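PcyX_EBK42635 (Marine metagenome, PDB 5OWG) probably catalyses the ferredoxin-dependent, four-electron reduction of biliverdin to phycoerythrobilin, a step of phycobilin synthesis. Local coordinates at residues D63-R68 with L216-E221; M75-L80 with D229-F234; P35-F40 with N49-N54; F93-G98 with T103-D108; D19-V24 with S171-Y176. All coordinates share one frame; numbering follows the deposited sequence.

Interaction 1 of 5, residues D63-R68 with L216-E221; sequences DVVDVR and LGLPEE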
# COMPACT_ATOMS: atom_id res chain seq x y z
N ASP A 63 2.43 1.85 5.09
CA ASP A 63 3.75 2.36 5.42
C ASP A 63 3.66 3.87 5.57
O ASP A 63 3.37 4.58 4.60
CB ASP A 63 4.76 1.98 4.33
CG ASP A 63 6.05 2.76 4.45
OD1 ASP A 63 6.46 3.08 5.59
OD2 ASP A 63 6.66 3.06 3.40
N VAL A 64 3.91 4.36 6.78
CA VAL A 64 3.79 5.78 7.10
C VAL A 64 5.09 6.26 7.71
O VAL A 64 5.60 5.64 8.66
CB VAL A 64 2.61 6.05 8.07
CG1 VAL A 64 2.49 7.54 8.39
CG2 VAL A 64 1.32 5.52 7.49
N VAL A 65 5.63 7.35 7.18
CA VAL A 65 6.82 8.00 7.72
C VAL A 65 6.40 9.39 8.19
O VAL A 65 6.11 10.27 7.37
CB VAL A 65 7.95 8.09 6.69
CG1 VAL A 65 9.19 8.73 7.31
CG2 VAL A 65 8.28 6.71 6.14
N ASP A 66 6.38 9.59 9.51
CA ASP A 66 5.99 10.86 10.12
C ASP A 66 7.27 11.53 10.64
O ASP A 66 7.69 11.29 11.77
CB ASP A 66 4.97 10.64 11.23
CG ASP A 66 4.37 11.94 11.74
OD1 ASP A 66 5.11 12.93 11.87
OD2 ASP A 66 3.15 11.96 12.00
N VAL A 67 7.87 12.37 9.80
CA VAL A 67 9.10 13.08 10.16
C VAL A 67 8.93 14.57 9.90
O VAL A 67 9.54 15.12 8.97
CB VAL A 67 10.31 12.51 9.40
CG1 VAL A 67 10.61 11.09 9.87
CG2 VAL A 67 10.08 12.52 7.90
N ARG A 68 8.14 15.24 10.73
CA ARG A 68 7.92 16.68 10.60
C ARG A 68 8.71 17.43 11.67
O ARG A 68 8.17 18.17 12.50
CB ARG A 68 6.43 16.98 10.69
CG ARG A 68 5.63 16.37 9.55
CD ARG A 68 4.14 16.55 9.75
NE ARG A 68 3.64 15.83 10.91
CZ ARG A 68 2.38 15.89 11.33
NH1 ARG A 68 1.49 16.63 10.69
NH2 ARG A 68 2.01 15.20 12.40
N LEU A 216 13.32 11.16 3.17
CA LEU A 216 12.73 11.04 4.50
C LEU A 216 13.77 10.85 5.60
O LEU A 216 13.41 10.87 6.78
CB LEU A 216 11.75 9.86 4.54
CG LEU A 216 10.29 10.08 4.08
CD1 LEU A 216 9.61 11.19 4.87
CD2 LEU A 216 10.19 10.34 2.59
N GLY A 217 15.04 10.67 5.25
CA GLY A 217 16.08 10.52 6.26
C GLY A 217 16.17 9.14 6.86
O GLY A 217 16.59 9.01 8.02
N LEU A 218 15.80 8.10 6.11
CA LEU A 218 15.90 6.75 6.65
C LEU A 218 17.28 6.17 6.40
O LEU A 218 17.90 6.46 5.37
CB LEU A 218 14.84 5.85 6.03
CG LEU A 218 13.39 6.34 6.18
CD1 LEU A 218 12.45 5.47 5.36
CD2 LEU A 218 12.98 6.36 7.64
N PRO A 219 17.80 5.35 7.32
CA PRO A 219 19.12 4.75 7.11
C PRO A 219 19.20 4.04 5.77
O PRO A 219 18.26 3.38 5.33
CB PRO A 219 19.25 3.77 8.28
CG PRO A 219 18.37 4.33 9.34
CD PRO A 219 17.22 4.98 8.62
N GLU A 220 20.36 4.16 5.12
CA GLU A 220 20.56 3.48 3.84
C GLU A 220 20.40 1.97 3.99
O GLU A 220 19.79 1.32 3.13
CB GLU A 220 21.94 3.81 3.28
CG GLU A 220 21.91 4.67 2.03
CD GLU A 220 23.27 4.81 1.38
OE1 GLU A 220 24.22 4.13 1.82
OE2 GLU A 220 23.40 5.61 0.42
N GLU A 221 20.93 1.40 5.07
CA GLU A 221 20.84 -0.04 5.26
C GLU A 221 19.39 -0.49 5.42
O GLU A 221 18.97 -1.48 4.81
CB GLU A 221 21.68 -0.47 6.47
CG GLU A 221 21.42 0.28 7.78
CD GLU A 221 22.24 1.55 7.90
OE1 GLU A 221 22.76 2.02 6.87
OE2 GLU A 221 22.36 2.08 9.03

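Interaction 2 of 5, residues M75-L80 with D229-F234; sequences MAHLCL and DNLFPF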
# COMPACT_ATOMS: atom_id res chain seq x y z
N MET A 75 5.05 11.08 4.60
CA MET A 75 4.68 10.28 3.44
C MET A 75 3.89 9.07 3.91
O MET A 75 3.91 8.71 5.09
CB MET A 75 5.92 9.85 2.65
CG MET A 75 6.57 8.53 3.09
SD MET A 75 5.74 7.03 2.52
CE MET A 75 5.80 7.22 0.74
N ALA A 76 3.19 8.45 2.97
CA ALA A 76 2.44 7.25 3.26
C ALA A 76 2.38 6.38 2.02
O ALA A 76 2.36 6.89 0.89
CB ALA A 76 1.02 7.57 3.75
N HIS A 77 2.37 5.07 2.24
CA HIS A 77 2.28 4.09 1.16
C HIS A 77 1.27 3.04 1.58
O HIS A 77 1.29 2.56 2.71
CB HIS A 77 3.64 3.46 0.88
CG HIS A 77 3.58 2.21 0.06
ND1 HIS A 77 3.61 2.22 -1.32
CD2 HIS A 77 3.49 0.91 0.42
CE1 HIS A 77 3.54 0.98 -1.77
NE2 HIS A 77 3.47 0.17 -0.73
N LEU A 78 0.38 2.68 0.65
CA LEU A 78 -0.68 1.72 0.93
C LEU A 78 -0.88 0.85 -0.30
O LEU A 78 -1.14 1.37 -1.39
CB LEU A 78 -1.99 2.43 1.31
CG LEU A 78 -3.18 1.53 1.66
CD1 LEU A 78 -2.90 0.70 2.91
CD2 LEU A 78 -4.43 2.36 1.85
N CYS A 79 -0.75 -0.46 -0.12
CA CYS A 79 -0.85 -1.41 -1.22
C CYS A 79 -1.63 -2.63 -0.76
O CYS A 79 -1.50 -3.07 0.38
CB CYS A 79 0.53 -1.84 -1.73
SG CYS A 79 0.46 -2.80 -3.24
N LEU A 80 -2.44 -3.18 -1.67
CA LEU A 80 -3.24 -4.37 -1.40
C LEU A 80 -3.05 -5.37 -2.52
O LEU A 80 -3.32 -5.06 -3.68
CB LEU A 80 -4.72 -4.02 -1.25
CG LEU A 80 -5.25 -3.71 0.15
CD1 LEU A 80 -4.78 -2.35 0.63
CD2 LEU A 80 -6.78 -3.79 0.18
N ASP A 229 12.62 -6.79 1.10
CA ASP A 229 12.04 -7.88 1.87
C ASP A 229 10.64 -7.60 2.41
O ASP A 229 9.89 -8.56 2.62
CB ASP A 229 12.95 -8.23 3.06
CG ASP A 229 14.34 -8.64 2.63
OD1 ASP A 229 14.58 -8.73 1.41
OD2 ASP A 229 15.19 -8.86 3.52
N ASN A 230 10.27 -6.34 2.63
CA ASN A 230 9.03 -6.04 3.34
C ASN A 230 8.23 -4.94 2.65
O ASN A 230 7.41 -4.29 3.31
CB ASN A 230 9.33 -5.63 4.78
CG ASN A 230 9.76 -6.80 5.64
OD1 ASN A 230 10.96 -7.03 5.83
ND2 ASN A 230 8.79 -7.55 6.15
N LEU A 231 8.43 -4.73 1.35
CA LEU A 231 7.71 -3.71 0.61
C LEU A 231 6.80 -4.33 -0.44
O LEU A 231 5.58 -4.15 -0.37
CB LEU A 231 8.71 -2.74 -0.03
CG LEU A 231 8.12 -1.76 -1.05
CD1 LEU A 231 6.90 -1.04 -0.48
CD2 LEU A 231 9.16 -0.77 -1.52
N PHE A 232 7.35 -5.05 -1.41
CA PHE A 232 6.57 -5.87 -2.34
C PHE A 232 7.18 -7.26 -2.35
O PHE A 232 7.84 -7.66 -3.32
CB PHE A 232 6.54 -5.25 -3.73
CG PHE A 232 5.90 -3.90 -3.78
CD1 PHE A 232 4.53 -3.77 -3.60
CD2 PHE A 232 6.65 -2.77 -4.00
CE1 PHE A 232 3.93 -2.53 -3.64
CE2 PHE A 232 6.06 -1.52 -4.03
CZ PHE A 232 4.69 -1.41 -3.86
N PRO A 233 6.98 -8.03 -1.28
CA PRO A 233 7.62 -9.35 -1.20
C PRO A 233 7.10 -10.28 -2.28
O PRO A 233 5.96 -10.20 -2.72
CB PRO A 233 7.22 -9.85 0.20
CG PRO A 233 6.74 -8.64 0.94
CD PRO A 233 6.15 -7.75 -0.10
N PHE A 234 7.98 -11.18 -2.70
CA PHE A 234 7.60 -12.23 -3.63
C PHE A 234 7.00 -13.40 -2.85
O PHE A 234 7.30 -13.62 -1.68
CB PHE A 234 8.80 -12.70 -4.44
CG PHE A 234 9.44 -11.60 -5.25
CD1 PHE A 234 8.99 -11.31 -6.52
CD2 PHE A 234 10.50 -10.88 -4.73
CE1 PHE A 234 9.57 -10.30 -7.26
CE2 PHE A 234 11.10 -9.87 -5.47
CZ PHE A 234 10.63 -9.58 -6.74

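Interaction 3 of 5, residues P35-F40 with N49-N54; sequences PGMERF and NRTWNN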
# COMPACT_ATOMS: atom_id res chain seq x y z
N PRO A 35 6.77 -11.29 9.20
CA PRO A 35 8.18 -11.51 9.56
C PRO A 35 9.09 -10.46 8.93
O PRO A 35 9.02 -10.19 7.73
CB PRO A 35 8.47 -12.91 9.02
CG PRO A 35 7.16 -13.58 8.97
CD PRO A 35 6.16 -12.51 8.64
N GLY A 36 9.96 -9.88 9.75
CA GLY A 36 10.93 -8.90 9.31
C GLY A 36 10.49 -7.46 9.51
O GLY A 36 11.35 -6.58 9.62
N MET A 37 9.18 -7.20 9.56
CA MET A 37 8.70 -5.83 9.62
C MET A 37 9.03 -5.16 10.95
O MET A 37 9.07 -3.92 11.01
CB MET A 37 7.19 -5.79 9.39
CG MET A 37 6.66 -4.41 9.03
SD MET A 37 7.14 -3.91 7.36
CE MET A 37 6.08 -4.97 6.38
N GLU A 38 9.26 -5.93 12.01
CA GLU A 38 9.62 -5.32 13.29
C GLU A 38 10.85 -4.44 13.17
O GLU A 38 11.05 -3.55 14.01
CB GLU A 38 9.84 -6.40 14.36
CG GLU A 38 11.14 -7.20 14.22
CD GLU A 38 11.16 -8.09 12.99
OE1 GLU A 38 10.07 -8.43 12.48
OE2 GLU A 38 12.26 -8.45 12.53
N ARG A 39 11.68 -4.66 12.15
CA ARG A 39 12.86 -3.83 11.93
C ARG A 39 12.52 -2.46 11.38
O ARG A 39 13.42 -1.63 11.23
CB ARG A 39 13.82 -4.53 10.97
CG ARG A 39 14.17 -5.96 11.36
CD ARG A 39 14.90 -6.67 10.23
NE ARG A 39 14.07 -6.80 9.03
CZ ARG A 39 14.51 -7.22 7.85
NH1 ARG A 39 15.78 -7.55 7.69
NH2 ARG A 39 13.68 -7.31 6.82
N PHE A 40 11.25 -2.19 11.06
CA PHE A 40 10.86 -0.95 10.40
C PHE A 40 9.70 -0.25 11.10
O PHE A 40 9.01 0.57 10.48
CB PHE A 40 10.52 -1.21 8.93
CG PHE A 40 11.54 -2.06 8.23
CD1 PHE A 40 12.85 -1.64 8.11
CD2 PHE A 40 11.18 -3.28 7.68
CE1 PHE A 40 13.79 -2.42 7.47
CE2 PHE A 40 12.12 -4.07 7.03
CZ PHE A 40 13.42 -3.63 6.93
N ASN A 49 4.90 0.65 10.15
CA ASN A 49 4.57 -0.29 9.09
C ASN A 49 3.62 -1.33 9.64
O ASN A 49 3.95 -2.00 10.63
CB ASN A 49 5.84 -0.94 8.52
CG ASN A 49 6.55 -0.06 7.51
OD1 ASN A 49 6.19 -0.04 6.33
ND2 ASN A 49 7.56 0.67 7.97
N ARG A 50 2.46 -1.47 9.02
CA ARG A 50 1.40 -2.34 9.51
C ARG A 50 0.81 -3.11 8.35
O ARG A 50 0.65 -2.56 7.25
CB ARG A 50 0.32 -1.52 10.22
CG ARG A 50 0.83 -0.77 11.44
CD ARG A 50 -0.23 0.14 12.01
NE ARG A 50 -1.34 -0.60 12.61
CZ ARG A 50 -2.47 -0.05 13.03
NH1 ARG A 50 -2.66 1.26 12.91
NH2 ARG A 50 -3.41 -0.81 13.57
N THR A 51 0.47 -4.38 8.58
CA THR A 51 -0.05 -5.23 7.53
C THR A 51 -1.31 -5.94 7.99
O THR A 51 -1.41 -6.38 9.14
CB THR A 51 1.00 -6.27 7.09
OG1 THR A 51 1.46 -7.00 8.24
CG2 THR A 51 2.18 -5.58 6.41
N TRP A 52 -2.28 -6.04 7.08
CA TRP A 52 -3.51 -6.79 7.31
C TRP A 52 -3.69 -7.80 6.19
O TRP A 52 -3.05 -7.73 5.14
CB TRP A 52 -4.76 -5.88 7.34
CG TRP A 52 -4.78 -4.81 8.40
CD1 TRP A 52 -5.56 -4.78 9.52
CD2 TRP A 52 -4.00 -3.61 8.43
NE1 TRP A 52 -5.32 -3.63 10.24
CE2 TRP A 52 -4.36 -2.90 9.59
CE3 TRP A 52 -3.02 -3.07 7.58
CZ2 TRP A 52 -3.78 -1.68 9.93
CZ3 TRP A 52 -2.45 -1.85 7.92
CH2 TRP A 52 -2.83 -1.17 9.09
N ASN A 53 -4.59 -8.76 6.42
CA ASN A 53 -5.02 -9.66 5.36
C ASN A 53 -6.34 -10.29 5.75
O ASN A 53 -6.74 -10.27 6.92
CB ASN A 53 -3.97 -10.74 5.07
CG ASN A 53 -3.69 -11.62 6.27
OD1 ASN A 53 -4.53 -11.80 7.14
ND2 ASN A 53 -2.48 -12.18 6.31
N ASN A 54 -7.02 -10.85 4.75
CA ASN A 54 -8.18 -11.69 4.99
C ASN A 54 -8.21 -12.77 3.91
O ASN A 54 -7.29 -12.88 3.10
CB ASN A 54 -9.48 -10.87 5.05
CG ASN A 54 -9.94 -10.37 3.69
OD1 ASN A 54 -9.36 -10.69 2.65
ND2 ASN A 54 -11.01 -9.58 3.69

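Interaction 4 of 5, residues F93-G98 with T103-D108; sequences FDIIAG and TGAFHD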
# COMPACT_ATOMS: atom_id res chain seq x y z
N PHE A 93 -1.76 3.32 -3.34
CA PHE A 93 -1.87 4.74 -3.03
C PHE A 93 -0.56 5.19 -2.43
O PHE A 93 -0.11 4.63 -1.42
CB PHE A 93 -3.03 5.01 -2.08
CG PHE A 93 -3.23 6.47 -1.77
CD1 PHE A 93 -3.94 7.29 -2.63
CD2 PHE A 93 -2.70 7.02 -0.61
CE1 PHE A 93 -4.12 8.63 -2.34
CE2 PHE A 93 -2.88 8.37 -0.32
CZ PHE A 93 -3.59 9.17 -1.19
N ASP A 94 0.05 6.20 -3.03
CA ASP A 94 1.33 6.74 -2.57
C ASP A 94 1.24 8.26 -2.58
O ASP A 94 0.95 8.86 -3.63
CB ASP A 94 2.48 6.26 -3.45
CG ASP A 94 2.71 4.76 -3.34
OD1 ASP A 94 2.90 4.28 -2.20
OD2 ASP A 94 2.71 4.08 -4.38
N ILE A 95 1.47 8.87 -1.43
CA ILE A 95 1.43 10.32 -1.28
C ILE A 95 2.67 10.76 -0.52
O ILE A 95 2.96 10.23 0.56
CB ILE A 95 0.14 10.78 -0.55
CG1 ILE A 95 -0.10 12.27 -0.79
CG2 ILE A 95 0.19 10.47 0.95
CD1 ILE A 95 -0.81 12.55 -2.09
N ILE A 96 3.42 11.69 -1.10
CA ILE A 96 4.50 12.38 -0.42
C ILE A 96 4.22 13.87 -0.49
O ILE A 96 4.02 14.42 -1.58
CB ILE A 96 5.88 12.06 -1.03
CG1 ILE A 96 6.97 12.95 -0.42
CG2 ILE A 96 5.85 12.24 -2.54
CD1 ILE A 96 7.10 12.84 1.09
N ALA A 97 4.19 14.52 0.67
CA ALA A 97 3.87 15.94 0.74
C ALA A 97 4.73 16.60 1.80
O ALA A 97 5.40 17.61 1.54
CB ALA A 97 2.39 16.15 1.06
N GLY A 98 4.72 16.04 3.00
CA GLY A 98 5.35 16.68 4.13
C GLY A 98 4.49 17.78 4.69
O GLY A 98 3.43 17.52 5.28
N THR A 103 3.98 17.11 -3.07
CA THR A 103 4.90 16.98 -4.19
C THR A 103 4.54 15.80 -5.08
O THR A 103 4.55 15.92 -6.31
CB THR A 103 6.33 16.84 -3.69
OG1 THR A 103 6.48 15.58 -3.02
CG2 THR A 103 6.67 17.96 -2.72
N GLY A 104 4.24 14.66 -4.49
CA GLY A 104 3.94 13.45 -5.25
C GLY A 104 2.65 12.81 -4.79
O GLY A 104 2.34 12.79 -3.60
N ALA A 105 1.90 12.28 -5.76
CA ALA A 105 0.65 11.59 -5.49
C ALA A 105 0.43 10.54 -6.56
O ALA A 105 0.60 10.82 -7.75
CB ALA A 105 -0.53 12.57 -5.46
N PHE A 106 0.07 9.33 -6.14
CA PHE A 106 -0.16 8.23 -7.06
C PHE A 106 -1.29 7.36 -6.53
O PHE A 106 -1.40 7.14 -5.32
CB PHE A 106 1.10 7.38 -7.25
CG PHE A 106 0.87 6.10 -7.99
CD1 PHE A 106 0.79 6.08 -9.37
CD2 PHE A 106 0.73 4.90 -7.30
CE1 PHE A 106 0.58 4.90 -10.05
CE2 PHE A 106 0.52 3.72 -7.98
CZ PHE A 106 0.44 3.72 -9.36
N HIS A 107 -2.13 6.86 -7.45
CA HIS A 107 -3.23 6.00 -7.07
C HIS A 107 -3.87 5.40 -8.31
O HIS A 107 -4.12 6.11 -9.29
CB HIS A 107 -4.29 6.76 -6.25
CG HIS A 107 -5.45 5.91 -5.84
ND1 HIS A 107 -6.51 5.62 -6.68
CD2 HIS A 107 -5.73 5.29 -4.67
CE1 HIS A 107 -7.38 4.86 -6.05
NE2 HIS A 107 -6.93 4.64 -4.82
N ASP A 108 -4.12 4.09 -8.27
CA ASP A 108 -4.88 3.40 -9.31
C ASP A 108 -5.05 1.95 -8.89
O ASP A 108 -4.45 1.49 -7.91
CB ASP A 108 -4.19 3.47 -10.68
CG ASP A 108 -3.07 2.46 -10.81
OD1 ASP A 108 -2.26 2.34 -9.87
OD2 ASP A 108 -3.00 1.79 -11.86

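Interaction 5 of 5, residues D19-V24 with S171-Y176; sequences DETIEV and SNLNNY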
# COMPACT_ATOMS: atom_id res chain seq x y z
N ASP A 19 -6.12 7.96 9.49
CA ASP A 19 -7.00 7.34 10.48
C ASP A 19 -8.23 6.73 9.83
O ASP A 19 -8.66 5.64 10.21
CB ASP A 19 -7.40 8.37 11.54
CG ASP A 19 -6.23 8.80 12.41
OD1 ASP A 19 -5.10 8.33 12.16
OD2 ASP A 19 -6.44 9.61 13.33
N GLU A 20 -8.80 7.41 8.83
CA GLU A 20 -9.91 6.83 8.09
C GLU A 20 -9.46 5.56 7.37
O GLU A 20 -10.22 4.59 7.28
CB GLU A 20 -10.47 7.83 7.09
CG GLU A 20 -10.91 9.17 7.68
CD GLU A 20 -11.97 9.02 8.76
OE1 GLU A 20 -11.65 8.47 9.83
OE2 GLU A 20 -13.12 9.45 8.53
N THR A 21 -8.23 5.56 6.85
CA THR A 21 -7.70 4.37 6.20
C THR A 21 -7.56 3.21 7.18
O THR A 21 -7.91 2.07 6.86
CB THR A 21 -6.35 4.69 5.55
OG1 THR A 21 -6.56 5.44 4.34
CG2 THR A 21 -5.55 3.42 5.22
N ILE A 22 -7.04 3.48 8.38
CA ILE A 22 -6.84 2.42 9.36
C ILE A 22 -8.18 1.88 9.85
O ILE A 22 -8.31 0.69 10.13
CB ILE A 22 -5.98 2.94 10.53
CG1 ILE A 22 -4.57 3.29 10.03
CG2 ILE A 22 -5.88 1.89 11.63
CD1 ILE A 22 -3.74 4.07 11.02
N GLU A 23 -9.18 2.75 9.96
CA GLU A 23 -10.50 2.29 10.39
C GLU A 23 -11.09 1.30 9.39
O GLU A 23 -11.65 0.28 9.78
CB GLU A 23 -11.44 3.49 10.57
CG GLU A 23 -12.82 3.13 11.12
CD GLU A 23 -12.75 2.54 12.52
OE1 GLU A 23 -11.67 2.59 13.14
OE2 GLU A 23 -13.79 2.02 13.00
N VAL A 24 -10.96 1.59 8.09
CA VAL A 24 -11.48 0.69 7.07
C VAL A 24 -10.78 -0.66 7.16
O VAL A 24 -11.43 -1.72 7.14
CB VAL A 24 -11.32 1.31 5.67
CG1 VAL A 24 -11.72 0.33 4.58
CG2 VAL A 24 -12.16 2.58 5.57
N SER A 171 -12.60 6.23 -0.13
CA SER A 171 -13.81 5.60 -0.66
C SER A 171 -13.48 4.55 -1.70
O SER A 171 -14.22 3.57 -1.85
CB SER A 171 -14.74 6.66 -1.25
OG SER A 171 -15.07 7.65 -0.29
N ASN A 172 -12.37 4.72 -2.43
CA ASN A 172 -11.94 3.70 -3.38
C ASN A 172 -11.41 2.47 -2.66
O ASN A 172 -11.45 1.36 -3.21
CB ASN A 172 -10.88 4.28 -4.32
CG ASN A 172 -11.42 5.38 -5.21
OD1 ASN A 172 -12.48 5.94 -4.95
ND2 ASN A 172 -10.68 5.70 -6.27
N LEU A 173 -10.91 2.64 -1.43
CA LEU A 173 -10.47 1.51 -0.63
C LEU A 173 -11.67 0.69 -0.16
O LEU A 173 -11.75 -0.52 -0.41
CB LEU A 173 -9.65 2.01 0.56
CG LEU A 173 -9.20 0.96 1.58
CD1 LEU A 173 -8.27 -0.06 0.93
CD2 LEU A 173 -8.52 1.64 2.75
N ASN A 174 -12.60 1.33 0.55
CA ASN A 174 -13.80 0.65 1.02
C ASN A 174 -14.47 -0.12 -0.10
O ASN A 174 -15.00 -1.22 0.11
CB ASN A 174 -14.77 1.66 1.64
CG ASN A 174 -15.30 1.22 2.99
OD1 ASN A 174 -15.28 0.04 3.33
ND2 ASN A 174 -15.78 2.18 3.77
N ASN A 175 -14.46 0.44 -1.31
CA ASN A 175 -15.06 -0.24 -2.46
C ASN A 175 -14.16 -1.32 -3.03
O ASN A 175 -14.66 -2.31 -3.58
CB ASN A 175 -15.41 0.78 -3.54
CG ASN A 175 -16.77 1.41 -3.33
OD1 ASN A 175 -17.79 0.88 -3.76
ND2 ASN A 175 -16.79 2.56 -2.66
N TYR A 176 -12.84 -1.17 -2.91
CA TYR A 176 -11.93 -2.22 -3.37
C TYR A 176 -12.08 -3.47 -2.52
O TYR A 176 -12.14 -4.59 -3.04
CB TYR A 176 -10.48 -1.72 -3.34
CG TYR A 176 -9.47 -2.79 -3.67
CD1 TYR A 176 -9.08 -3.03 -4.99
CD2 TYR A 176 -8.89 -3.57 -2.67
CE1 TYR A 176 -8.15 -4.01 -5.30
CE2 TYR A 176 -7.96 -4.55 -2.97
CZ TYR A 176 -7.60 -4.76 -4.29
OH TYR A 176 -6.67 -5.74 -4.60

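Interaction 1 of 5, residues D63-R68 with L216-E221
Val65 is the first residue of strand segment 63-68 to meet Leu216 of segment 216-221. Its CG1 is anti to the backbone N (chi1 -178°) and packs against Leu216 CD1 at 3.5 Å. Leu216 CG and CB lie just behind along the same methyl. The other branch, Val65 CG2, faces Leu218 more loosely, 4.4 Å from Leu218 CD1. Asp66 points away, and its OD1 forms a salt bridge with Arg68 NE, the hydrogen bond in it being weak. Val67 projects from the same face of the strand as Val65. Its CG2 approaches Leu216 CD1 at 3.3 Å, tight for two carbons, and the two side chains meet at about a right angle. One methyl of Leu216 is thus gripped by both valines. No hydrogen bond joins the segments. Across the contact, Gly217 has a positive phi and closes the preceding helix with a Schellman motif. Pro219 then takes the N-cap position of helix 220-229. This helix-to-helix turn packs on one face of the sheet, against strand 57-67 and its two neighbours: Leu218 also touches Trp47 of strand 47-53, and Leu216 touches Leu73 of strand 73-82.

Interaction 2 of 5, residues M75-L80 with D229-F234
Cys79 and Phe232 have the nearest CA atoms, 8.7 Å apart, so the strand 75-80 and the irregular segment 229-234 meet through side chains and share no hydrogen bond. The contact lies between the central antiparallel sheet of the bilin reductase fold and the chain that leaves helix 220-229. In this family the bilin pocket lies between the sheet and the C-terminal helices, and this face probably belongs to it. His77 and Cys79 project from the strand on this same face. With chi1 at 165°, His77 stretches away from its own backbone N, which carries the imidazole out to the Phe232 ring. Its CE1 is 3.4 Å from Phe232 CZ, and the ring planes stand at 81°, an oblique pair. Leu231 CD1 touches both rings. It is 3.6 Å from His77 NE2 and also lies over one face of the Phe232 ring, offset toward the rim. The other imidazole nitrogen, ND1, pairs with Asp94 OD1 of strand 90-96, although the modelled separation is doubtfully short. Beyond His77, the Cys79 thiol makes a sulfur-aromatic contact: SG lies in the plane of the Phe232 ring, at its edge, 3.5 Å from CE1.

Interaction 3 of 5, residues P35-F40 with N49-N54
Met37 lays its thioether across Asn49 at about a right angle, with SD 3.4 Å from Asn49 CB. The side chain starts out extended (chi1 -163°), then bends at both chi2 (72°) and chi3 (72°). These bends turn the methyl along the strand, where Met37 CE meets Thr51 CG2 tip to tip at 3.9 Å. Thr51 offers this methyl while its hydroxyl bonds to Tyr32 O of the neighbouring strand. Asn49 uses both ends of its amide. ND2 donates to Phe40 O at 2.9 Å, with the acceptor close to the amide plane but the donor tilted out of the carbonyl plane. OD1 is bonded to His61 NE2. The buried amide is therefore held at each end, which fixes its rotation. Phe40 CB packs against the same ND2, while its ring turns away from the strand. Arg39 stiffens the short 3-10 turn: its NE reaches Gly36 O at 2.8 Å, on a lone pair in the carbonyl plane, beside the backbone bond from Arg39 N. The turn lies between strand 47-53 and helix 220-229, where the Phe40 ring meets Phe226 edge-to-face and also packs on Trp47.

Interaction 4 of 5, residues F93-G98 with T103-D108
Ile96 O faces both Thr103 and Gly104, the signature of a classic beta bulge at the start of strand 104-110. Gly104 N gives it a nearly straight bond of 2.9 Å in the carbonyl plane. Thr103 OG1 donates to the same oxygen at 3.1 Å from well above that plane, and Thr103 N adds a weak bond. The threonine reaches it because OG1 sits between the backbone N and the carbonyl carbon (chi1 68°). Beyond the bulge the antiparallel pairing is regular. Ile96 N bonds to Gly104 O. Asp94 and Phe106 form a hydrogen-bonded pair, with Asp94 N to Phe106 O at 2.9 Å and Phe106 N to Asp94 O at 2.7 Å. On their face of the sheet the Asp94 carboxylate and the Phe106 ring lie side by side, with planes 17° apart. OD2 of Asp94 lies 3.6 Å from Phe106 CD2, while OD1 has His77 as its partner. On the other face, Phe93 and His107 meet rim to rim, and Ile95 CD1 presses on Ala105 CB at 3.4 Å. The backbone bonds hold the two strands of the hairpin in register, and three donors, one of them weak, gather on Ile96 O where the bulge begins.

Interaction 5 of 5, residues D19-V24 with S171-Y176
Val24 points at helix 161-179 and packs its CG1 on Leu173 CD2 at 3.9 Å. The same methyl lies 3.8 Å from Asn174 OD1, and Val24 CG2 is 4.1 Å from Asn174 ND2. The valine therefore meets both an amide and a leucine branch. A chi1 of 176° swings Leu173 CG away from the backbone N and sends the side chain past Val24 in the opposite direction. Its CD2 also lies 4.3 Å from Thr21 CG2, one turn earlier on helix 14-28. These are van der Waals contacts, and no hydrogen bond crosses between the two segments. Thr21 keeps its hydroxyl bonded to Trp17 O within its own helix. On helix 161-179, Ser171 O takes two donors from opposite faces of its plane, the backbone N of Asn175 and Asn175 ND2, the latter at 2.9 Å. Further out, Thr21 touches Leu78, Leu173 touches Leu80, and Val24 touches Ile177. The axes of segments 19-24 and 171-176 run nearly parallel, 9° apart, with a closest approach of 10.1 Å. Two helices side by side on the face of the sheet carrying Leu78 and Leu80 form one outer layer of the alpha/beta/alpha sandwich of bilin reductases.

Interactions 1 to 4 all reach the six-stranded antiparallel sheet, whose strands follow each other in chain order. Interaction 3 uses strand 47-53, interaction 1 strand 57-67, interaction 2 strand 73-82 and interaction 4 the hairpin at the far edge. Interactions 2 and 3 are closest, with centres about 9 Å apart, and Asn230 bonds to Arg39 and Pro35 between them. Interaction 4 is nested in the loops closed by interactions 1, 2 and 5. Interaction 5 covers the opposite face from His77, and Leu78 and Leu80 link it to interaction 2, about 17 Å away between centres. Late segments 171-176, 216-221 and 229-234 thus return to both faces, building a sandwich consistent with a bilin pocket on the His77 side.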